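Local coordinates for protein bifunctional enzyme cysn/cysc (Mycobacterium tuberculosis, PDB 4BZP) that phosphorylates adenosine 5'-phosphosulfate on its 3'-hydroxyl at the expense of ATP, the kinase step of sulfate activation, and is held here with ADP, at residues G12-G17 with T136-I141; S35-D40 with T71-C76. All coordinates share one frame; numbering follows the deposited sequence. Where two conformers were deposited one is given.

How the interactions relate
From the N terminus the chain runs through strand 6-11 into the ADP-holding loop 12-17, the first half of interaction 1, and on through helix 18-31 to strand 36-38. Interaction 2 then closes a loop of its own, as helix 56-75 brings residues 71-76 back over that strand. Only much later, beyond helix 126-131, does 136-141 meet 12-17 and close the outer loop, within which interaction 2 is wholly nested. The contacts lie on opposite sides of the chain's centre, with their own centres about 25 Å apart. Interaction 1 joins two loops beside the nucleotide; interaction 2 packs a helix on the parallel sheet.

Interaction 1: G12-G17 with T136-I141; sequences GLSGSG and THFTGI. With ADP (adenosine-5'-diphosphate), chain C.
Leu-13 reaches the loop 136-141 with one methyl: CD2 sits 4.0 Å from Gly-140 CA and 4.1 Å from Thr-139 CG2, where the two side chains slant past one another. With its CG anti to the carbonyl carbon (chi1 -62°), Leu-13 brings this end nearer than its CB direction alone would suggest. Next along, Ser-14 meets Phe-138 obliquely, its CB 3.9 Å from CZ at the far end of the ring; Tyr-127 of helix 126-131 packs edge-to-face with the same ring. Between the backbones a water bridges the gap, accepting from Ser-14 N and donating to Thr-139 O. Residues 12-17 belong to the P-loop (Walker A motif) between strand 6-11 and helix 18-31, and their opposite flank holds ADP. A type II turn from Leu-13 to Ser-16, with Gly-15 at positive phi, presents Gly-15 N to ADP O1B at 2.7 Å in a fairly straight bond (163°). Gly-17 N forks more bent bonds to ADP O2B and to the bridging O3A. Leu-13 O closes the turn by accepting from both Ser-16 N and Ser-16 OG, the hydroxyl lying 2.7 Å away in the carbonyl plane. Lys-18 NZ and the hydroxyls of Ser-19 and Ser-20 add further bonds to the nucleotide.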
ATOM      1  N   GLY A  12      19.542   1.869 -10.142  1.00  4.97           N
ATOM      2  CA  GLY A  12      20.349   2.043 -11.334  1.00  5.03           C
ATOM      3  C   GLY A  12      19.747   3.065 -12.260  1.00  4.86           C
ATOM      4  O   GLY A  12      18.562   3.413 -12.158  1.00  4.83           O
ATOM      5  N   LEU A  13      20.540   3.473 -13.242  1.00  5.49           N
ATOM      6  CA  LEU A  13      20.135   4.426 -14.198  1.00  5.73           C
ATOM      7  C   LEU A  13      18.900   4.022 -14.989  1.00  5.58           C
ATOM      8  O   LEU A  13      18.598   2.842 -15.151  1.00  5.13           O
ATOM      9  CB  LEU A  13      21.271   4.722 -15.184  1.00  6.81           C
ATOM     10  CG  LEU A  13      22.531   5.307 -14.585  1.00  7.76           C
ATOM     11  CD1 LEU A  13      23.612   5.418 -15.664  1.00  9.59           C
ATOM     12  CD2 LEU A  13      22.308   6.678 -13.988  1.00  7.88           C
ATOM     13  N   SER A  14      18.171   4.990 -15.520  1.00  5.10           N
ATOM     14  CA  SER A  14      17.125   4.704 -16.492  1.00  5.44           C
ATOM     15  C   SER A  14      17.688   3.826 -17.607  1.00  5.27           C
ATOM     16  O   SER A  14      18.751   4.116 -18.146  1.00  5.12           O
ATOM     17  CB  SER A  14      16.589   5.996 -17.106  1.00  5.66           C
ATOM     18  OG  SER A  14      15.531   5.770 -17.972  1.00  6.58           O
ATOM     19  N   GLY A  15      17.012   2.729 -17.903  1.00  5.32           N
ATOM     20  CA  GLY A  15      17.420   1.818 -18.971  1.00  5.36           C
ATOM     21  C   GLY A  15      18.497   0.832 -18.573  1.00  5.19           C
ATOM     22  O   GLY A  15      18.977   0.115 -19.453  1.00  5.63           O
ATOM     23  N   SER A  16      18.805   0.708 -17.304  1.00  5.65           N
ATOM     24  CA  SER A  16      19.795  -0.260 -16.856  1.00  6.07           C
ATOM     25  C   SER A  16      19.303  -1.672 -16.736  1.00  6.31           C
ATOM     26  O   SER A  16      20.126  -2.614 -16.667  1.00  7.75           O
ATOM     27  CB  SER A  16      20.432   0.217 -15.545  1.00  6.28           C
ATOM     28  OG  SER A  16      19.486   0.329 -14.497  1.00  6.23           O
ATOM     29  N   GLY A  17      17.983  -1.839 -16.768  1.00  6.13           N
ATOM     30  CA  GLY A  17      17.383  -3.168 -16.770  1.00  5.86           C
ATOM     31  C   GLY A  17      16.556  -3.525 -15.565  1.00  6.02           C
ATOM     32  O   GLY A  17      16.185  -4.682 -15.407  1.00  5.99           O
ATOM     33  N   THR A 136      14.391  17.731 -17.676  1.00 10.58           N
ATOM     34  CA  THR A 136      15.571  18.184 -16.917  1.00 11.11           C
ATOM     35  C   THR A 136      15.601  17.434 -15.553  1.00 10.75           C
ATOM     36  O   THR A 136      14.646  16.775 -15.166  1.00 11.43           O
ATOM     37  CB  THR A 136      15.572  19.731 -16.719  1.00 11.76           C
ATOM     38  OG1 THR A 136      14.386  20.053 -16.007  1.00 11.69           O
ATOM     39  CG2 THR A 136      15.589  20.436 -18.082  1.00 11.77           C
ATOM     40  N   HIS A 137      16.720  17.589 -14.852  1.00 11.92           N
ATOM     41  CA  HIS A 137      17.018  16.827 -13.629  1.00 12.47           C
ATOM     42  C   HIS A 137      16.886  15.336 -13.867  1.00 11.72           C
ATOM     43  O   HIS A 137      16.261  14.615 -13.091  1.00 12.28           O
ATOM     44  CB  HIS A 137      16.121  17.304 -12.511  1.00 14.60           C
ATOM     45  CG  HIS A 137      16.398  18.737 -12.170  1.00 17.07           C
ATOM     46  ND1 HIS A 137      17.388  19.096 -11.288  1.00 21.42           N
ATOM     47  CD2 HIS A 137      15.887  19.892 -12.661  1.00 19.13           C
ATOM     48  CE1 HIS A 137      17.455  20.419 -11.220  1.00 21.86           C
ATOM     49  NE2 HIS A 137      16.561  20.926 -12.054  1.00 19.87           N
ATOM     50  N   PHE A 138      17.417  14.916 -15.008  1.00  9.87           N
ATOM     51  CA  PHE A 138      17.378  13.524 -15.441  1.00  9.46           C
ATOM     52  C   PHE A 138      18.627  12.854 -14.872  1.00  8.93           C
ATOM     53  O   PHE A 138      19.783  13.226 -15.182  1.00  8.30           O
ATOM     54  CB  PHE A 138      17.411  13.469 -16.950  1.00  9.73           C
ATOM     55  CG  PHE A 138      17.226  12.095 -17.529  1.00 11.13           C
ATOM     56  CD1 PHE A 138      18.265  11.206 -17.601  1.00 12.47           C
ATOM     57  CD2 PHE A 138      15.991  11.715 -17.907  1.00 12.62           C
ATOM     58  CE1 PHE A 138      18.055   9.948 -18.169  1.00 13.38           C
ATOM     59  CE2 PHE A 138      15.774  10.467 -18.500  1.00 15.04           C
ATOM     60  CZ  PHE A 138      16.823   9.591 -18.582  1.00 13.26           C
ATOM     61  N   THR A 139      18.416  11.837 -14.026  1.00  8.18           N
ATOM     62  CA  THR A 139      19.513  11.152 -13.340  1.00  8.31           C
ATOM     63  C   THR A 139      20.514  10.588 -14.346  1.00  8.08           C
ATOM     64  O   THR A 139      20.174   9.921 -15.308  1.00  9.81           O
ATOM     65  CB  THR A 139      18.944  10.030 -12.475  1.00  8.32           C
ATOM     66  OG1 THR A 139      18.100  10.605 -11.469  1.00  8.99           O
ATOM     67  CG2 THR A 139      20.019   9.247 -11.830  1.00  9.12           C
ATOM     68  N   GLY A 140      21.784  10.898 -14.127  1.00  9.76           N
ATOM     69  CA  GLY A 140      22.863  10.468 -15.008  1.00 11.76           C
ATOM     70  C   GLY A 140      23.298  11.504 -16.018  1.00 12.85           C
ATOM     71  O   GLY A 140      24.368  11.356 -16.649  1.00 14.75           O
ATOM     72  N   ILE A 141      22.486  12.527 -16.207  1.00 12.78           N
ATOM     73  CA  ILE A 141      22.756  13.593 -17.186  1.00 14.45           C
ATOM     74  C   ILE A 141      22.896  14.913 -16.457  1.00 14.32           C
ATOM     75  O   ILE A 141      24.020  15.472 -16.394  1.00 18.22           O
ATOM     76  CB  ILE A 141      21.700  13.679 -18.275  1.00 14.88           C
ATOM     77  CG1 ILE A 141      21.779  12.420 -19.143  1.00 15.86           C
ATOM     78  CG2 ILE A 141      21.961  14.915 -19.152  1.00 16.14           C
ATOM     79  CD1 ILE A 141      20.657  12.305 -20.097  1.00 15.83           C
TER
HETATM   80  PB  ADP C1191      14.973   0.292 -16.349  0.70  5.29           P
HETATM   81  O1B ADP C1191      14.685   1.762 -16.802  0.70  5.70           O
HETATM   82  O2B ADP C1191      16.124   0.188 -15.401  0.70  5.20           O
HETATM   83  O3B ADP C1191      13.723  -0.410 -15.937  0.70  5.76           O
HETATM   84  PA  ADP C1191      14.801  -1.497 -18.656  0.70  7.19           P
HETATM   85  O1A ADP C1191      13.659  -0.848 -19.322  0.70  7.52           O
HETATM   86  O2A ADP C1191      14.529  -2.764 -17.901  0.70  6.86           O
HETATM   87  O3A ADP C1191      15.489  -0.444 -17.691  0.70  6.17           O
HETATM   88  O5' ADP C1191      16.033  -1.817 -19.646  0.70  7.05           O
HETATM   89  C5' ADP C1191      16.251  -1.007 -20.777  0.70  6.80           C
HETATM   90  C4' ADP C1191      16.225  -1.944 -21.990  0.70  6.68           C
HETATM   91  O4' ADP C1191      17.488  -2.576 -22.076  0.70  6.81           O
HETATM   92  C3' ADP C1191      15.149  -3.039 -22.053  0.70  6.92           C
HETATM   93  O3' ADP C1191      14.211  -2.704 -23.050  0.70  7.19           O
HETATM   94  C2' ADP C1191      15.885  -4.227 -22.558  0.70  7.57           C
HETATM   95  O2' ADP C1191      15.464  -4.436 -23.935  0.70  9.63           O
HETATM   96  C1' ADP C1191      17.345  -3.904 -22.535  0.70  7.29           C
HETATM   97  N9  ADP C1191      18.066  -4.745 -21.565  0.70  7.54           N
HETATM   98  C8  ADP C1191      17.976  -4.608 -20.209  0.70  7.76           C
HETATM   99  N7  ADP C1191      18.737  -5.498 -19.549  0.70  7.86           N
HETATM  100  C5  ADP C1191      19.365  -6.211 -20.541  0.70  7.41           C
HETATM  101  C6  ADP C1191      20.285  -7.319 -20.502  0.70  7.36           C
HETATM  102  N6  ADP C1191      20.748  -7.830 -19.343  0.70  7.63           N
HETATM  103  N1  ADP C1191      20.658  -7.781 -21.723  0.70  7.07           N
HETATM  104  C2  ADP C1191      20.204  -7.270 -22.862  0.70  7.49           C
HETATM  105  N3  ADP C1191      19.313  -6.253 -22.989  0.70  7.28           N
HETATM  106  C4  ADP C1191      18.859  -5.755 -21.820  0.70  7.36           C
HETATM  107  O   HOH W   1      18.423   7.791 -14.986  0.50  4.12           O

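Interaction 2: S35-D40 with T71-C76; sequences SAYVLD and TLLADC
Leu-73 points from helix 56-75 toward Tyr-37 and Leu-39, and its outermost methyl, CD1, does the touching on both. CB leaves the helix in the direction of the strand but stays well short of it. From there CG turns anti to the carbonyl carbon (chi1 -69°), and chi2 of 168° extends CD1 still farther outward, to the Tyr-37 ring. CD1 lies 3.6 Å from Tyr-37 CD2 and 3.9 Å from Tyr-37 CE2, meeting that one side of the ring obliquely. The same methyl is 4.3 Å from Leu-39 CD1, a looser apolar contact. The other branch, Leu-73 CD2, stays 5.1 Å from Tyr-37 CD2, its nearest ring atom.

Tyr-37 holds its ring on this side of the sheet with CG anti to the backbone N (chi1 -174°), and the long axes of Tyr-37 and Leu-73 slant across each other. Leu-39, two residues on and facing the same way, sets its CD1 in plane at the edge of the Tyr-37 ring. The three side chains thus form a small apolar cluster, knit together by methyl and ring contacts. Val-38, between the two strand residues, turns to the other side and packs on helix 18-31.

Strand 36-38 is the outermost of the parallel sheet within this chain, and its backbone bonds to strand 79-82. Helix 56-75 lies between these neighbouring strands in sequence, a beta-alpha-beta crossover, and Leu-73 and Leu-39 both also touch Val-80 of strand 79-82. The cluster lies at the dimer interface: Tyr-37 packs on Cys-76 of the second subunit and Leu-73 on Leu-72 of that subunit, while helix 18-31 covers the reverse face of the sheet.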
ATOM      1  N   SER A  35       4.117 -16.102  -4.654  0.50 13.05           N
ATOM      2  CA  SER A  35       3.487 -14.833  -4.823  0.50 12.43           C
ATOM      3  C   SER A  35       4.619 -13.816  -4.966  0.50 11.75           C
ATOM      4  O   SER A  35       5.488 -13.736  -4.116  0.50  9.90           O
ATOM      5  CB  SER A  35       2.659 -14.486  -3.604  0.50 14.72           C
ATOM      6  OG  SER A  35       1.730 -13.486  -3.929  0.50 18.14           O
ATOM      7  N   ALA A  36       4.666 -13.197  -6.120  1.00 12.36           N
ATOM      8  CA  ALA A  36       5.578 -12.071  -6.368  1.00 11.15           C
ATOM      9  C   ALA A  36       4.788 -10.942  -6.936  1.00 11.42           C
ATOM     10  O   ALA A  36       3.731 -11.159  -7.559  1.00 12.76           O
ATOM     11  CB  ALA A  36       6.690 -12.528  -7.305  1.00 11.95           C
ATOM     12  N   TYR A  37       5.289  -9.730  -6.743  1.00  9.65           N
ATOM     13  CA  TYR A  37       4.599  -8.545  -7.185  1.00 10.04           C
ATOM     14  C   TYR A  37       5.583  -7.460  -7.501  1.00  8.59           C
ATOM     15  O   TYR A  37       6.418  -7.132  -6.666  1.00  8.30           O
ATOM     16  CB  TYR A  37       3.705  -8.053  -6.051  1.00 12.55           C
ATOM     17  CG  TYR A  37       2.818  -6.906  -6.447  1.00 13.39           C
ATOM     18  CD1 TYR A  37       1.618  -7.137  -7.113  1.00 16.90           C
ATOM     19  CD2 TYR A  37       3.183  -5.603  -6.184  1.00 14.62           C
ATOM     20  CE1 TYR A  37       0.794  -6.073  -7.473  1.00 19.18           C
ATOM     21  CE2 TYR A  37       2.401  -4.556  -6.556  1.00 16.20           C
ATOM     22  CZ  TYR A  37       1.199  -4.802  -7.162  1.00 18.84           C
ATOM     23  OH  TYR A  37       0.410  -3.759  -7.517  1.00 23.61           O
ATOM     24  N   VAL A  38       5.438  -6.886  -8.680  1.00  7.42           N
ATOM     25  CA  VAL A  38       6.276  -5.773  -9.117  1.00  7.36           C
ATOM     26  C   VAL A  38       5.591  -4.496  -8.735  1.00  8.37           C
ATOM     27  O   VAL A  38       4.487  -4.193  -9.234  1.00  9.56           O
ATOM     28  CB  VAL A  38       6.579  -5.800 -10.635  1.00  6.98           C
ATOM     29  CG1 VAL A  38       7.376  -4.564 -11.031  1.00  7.34           C
ATOM     30  CG2 VAL A  38       7.317  -7.071 -10.992  1.00  7.28           C
ATOM     31  N   LEU A  39       6.193  -3.763  -7.812  1.00  8.62           N
ATOM     32  CA  LEU A  39       5.691  -2.517  -7.292  1.00  8.85           C
ATOM     33  C   LEU A  39       6.434  -1.377  -7.949  1.00 10.46           C
ATOM     34  O   LEU A  39       7.596  -1.085  -7.621  1.00 11.97           O
ATOM     35  CB  LEU A  39       5.866  -2.522  -5.773  1.00  8.41           C
ATOM     36  CG  LEU A  39       5.374  -1.248  -5.076  1.00  9.47           C
ATOM     37  CD1 LEU A  39       3.882  -1.144  -5.163  1.00 10.07           C
ATOM     38  CD2 LEU A  39       5.845  -1.228  -3.639  1.00 10.29           C
ATOM     39  N   ASP A  40       5.751  -0.774  -8.908  1.00 14.67           N
ATOM     40  CA  ASP A  40       6.394   0.259  -9.742  1.00 17.41           C
ATOM     41  C   ASP A  40       5.728   1.600  -9.406  1.00 17.11           C
ATOM     42  O   ASP A  40       4.506   1.758  -9.510  1.00 17.19           O
ATOM     43  CB  ASP A  40       6.281  -0.102 -11.225  1.00 22.05           C
ATOM     44  CG  ASP A  40       7.178   0.778 -12.141  1.00 25.72           C
ATOM     45  OD1 ASP A  40       7.281   1.991 -11.930  1.00 31.98           O
ATOM     46  OD2 ASP A  40       7.792   0.235 -13.087  1.00 32.13           O
ATOM     47  N   THR A  71       6.733  -2.948   2.352  1.00  8.78           N
ATOM     48  CA  THR A  71       6.752  -3.700   3.636  0.50  9.79           C
ATOM     49  C   THR A  71       5.404  -4.246   3.902  1.00 10.22           C
ATOM     50  O   THR A  71       5.285  -5.385   4.412  1.00 11.14           O
ATOM     51  CB  THR A  71       7.222  -2.936   4.896  0.50 10.01           C
ATOM     52  OG1 THR A  71       6.276  -1.898   5.193  0.50  9.76           O
ATOM     53  CG2 THR A  71       8.632  -2.431   4.739  0.50 10.34           C
ATOM     54  N   LEU A  72       4.355  -3.521   3.565  1.00 10.43           N
ATOM     55  CA  LEU A  72       2.975  -4.013   3.737  0.50 11.13           C
ATOM     56  C   LEU A  72       2.714  -5.253   2.888  1.00 11.59           C
ATOM     57  O   LEU A  72       2.195  -6.279   3.386  1.00 13.16           O
ATOM     58  CB  LEU A  72       1.987  -2.882   3.445  0.50 11.70           C
ATOM     59  CG  LEU A  72       0.503  -3.219   3.354  0.50 11.83           C
ATOM     60  CD1 LEU A  72       0.131  -3.748   4.695  0.50 12.67           C
ATOM     61  CD2 LEU A  72      -0.348  -2.018   2.965  0.50 12.05           C
ATOM     62  N   LEU A  73       3.096  -5.200   1.615  1.00  9.76           N
ATOM     63  CA  LEU A  73       2.878  -6.339   0.741  1.00  9.87           C
ATOM     64  C   LEU A  73       3.704  -7.521   1.218  1.00  8.87           C
ATOM     65  O   LEU A  73       3.265  -8.663   1.127  1.00  9.11           O
ATOM     66  CB  LEU A  73       3.212  -6.006  -0.690  1.00  9.76           C
ATOM     67  CG  LEU A  73       2.277  -5.029  -1.406  1.00 11.30           C
ATOM     68  CD1 LEU A  73       2.891  -4.561  -2.728  1.00 11.82           C
ATOM     69  CD2 LEU A  73       0.900  -5.688  -1.627  1.00 15.72           C
ATOM     70  N   ALA A  74       4.924  -7.284   1.651  1.00  8.56           N
ATOM     71  CA  ALA A  74       5.754  -8.370   2.178  1.00  9.85           C
ATOM     72  C   ALA A  74       5.160  -8.983   3.400  1.00 12.68           C
ATOM     73  O   ALA A  74       5.157 -10.203   3.569  1.00 12.98           O
ATOM     74  CB  ALA A  74       7.152  -7.848   2.457  1.00  9.83           C
ATOM     75  N   ASP A  75       4.627  -8.180   4.268  1.00 14.58           N
ATOM     76  CA  ASP A  75       4.019  -8.715   5.479  1.00 19.82           C
ATOM     77  C   ASP A  75       2.776  -9.565   5.115  1.00 20.58           C
ATOM     78  O   ASP A  75       2.490 -10.537   5.841  1.00 27.66           O
ATOM     79  CB  ASP A  75       3.767  -7.541   6.444  1.00 23.39           C
ATOM     80  CG  ASP A  75       3.285  -7.998   7.767  1.00 27.92           C
ATOM     81  OD1 ASP A  75       4.141  -8.500   8.537  1.00 34.09           O
ATOM     82  OD2 ASP A  75       2.067  -7.851   7.973  1.00 27.23           O
ATOM     83  N   CYS A  76       2.091  -9.266   4.006  1.00 19.40           N
ATOM     84  CA  CYS A  76       1.003 -10.053   3.410  1.00 19.03           C
ATOM     85  C   CYS A  76       1.488 -11.310   2.614  1.00 16.77           C
ATOM     86  O   CYS A  76       0.701 -11.957   1.949  1.00 17.43           O
ATOM     87  CB  CYS A  76       0.156  -9.161   2.457  1.00 19.22           C
ATOM     88  SG  CYS A  76      -0.907  -8.061   3.311  1.00 29.86           S
TER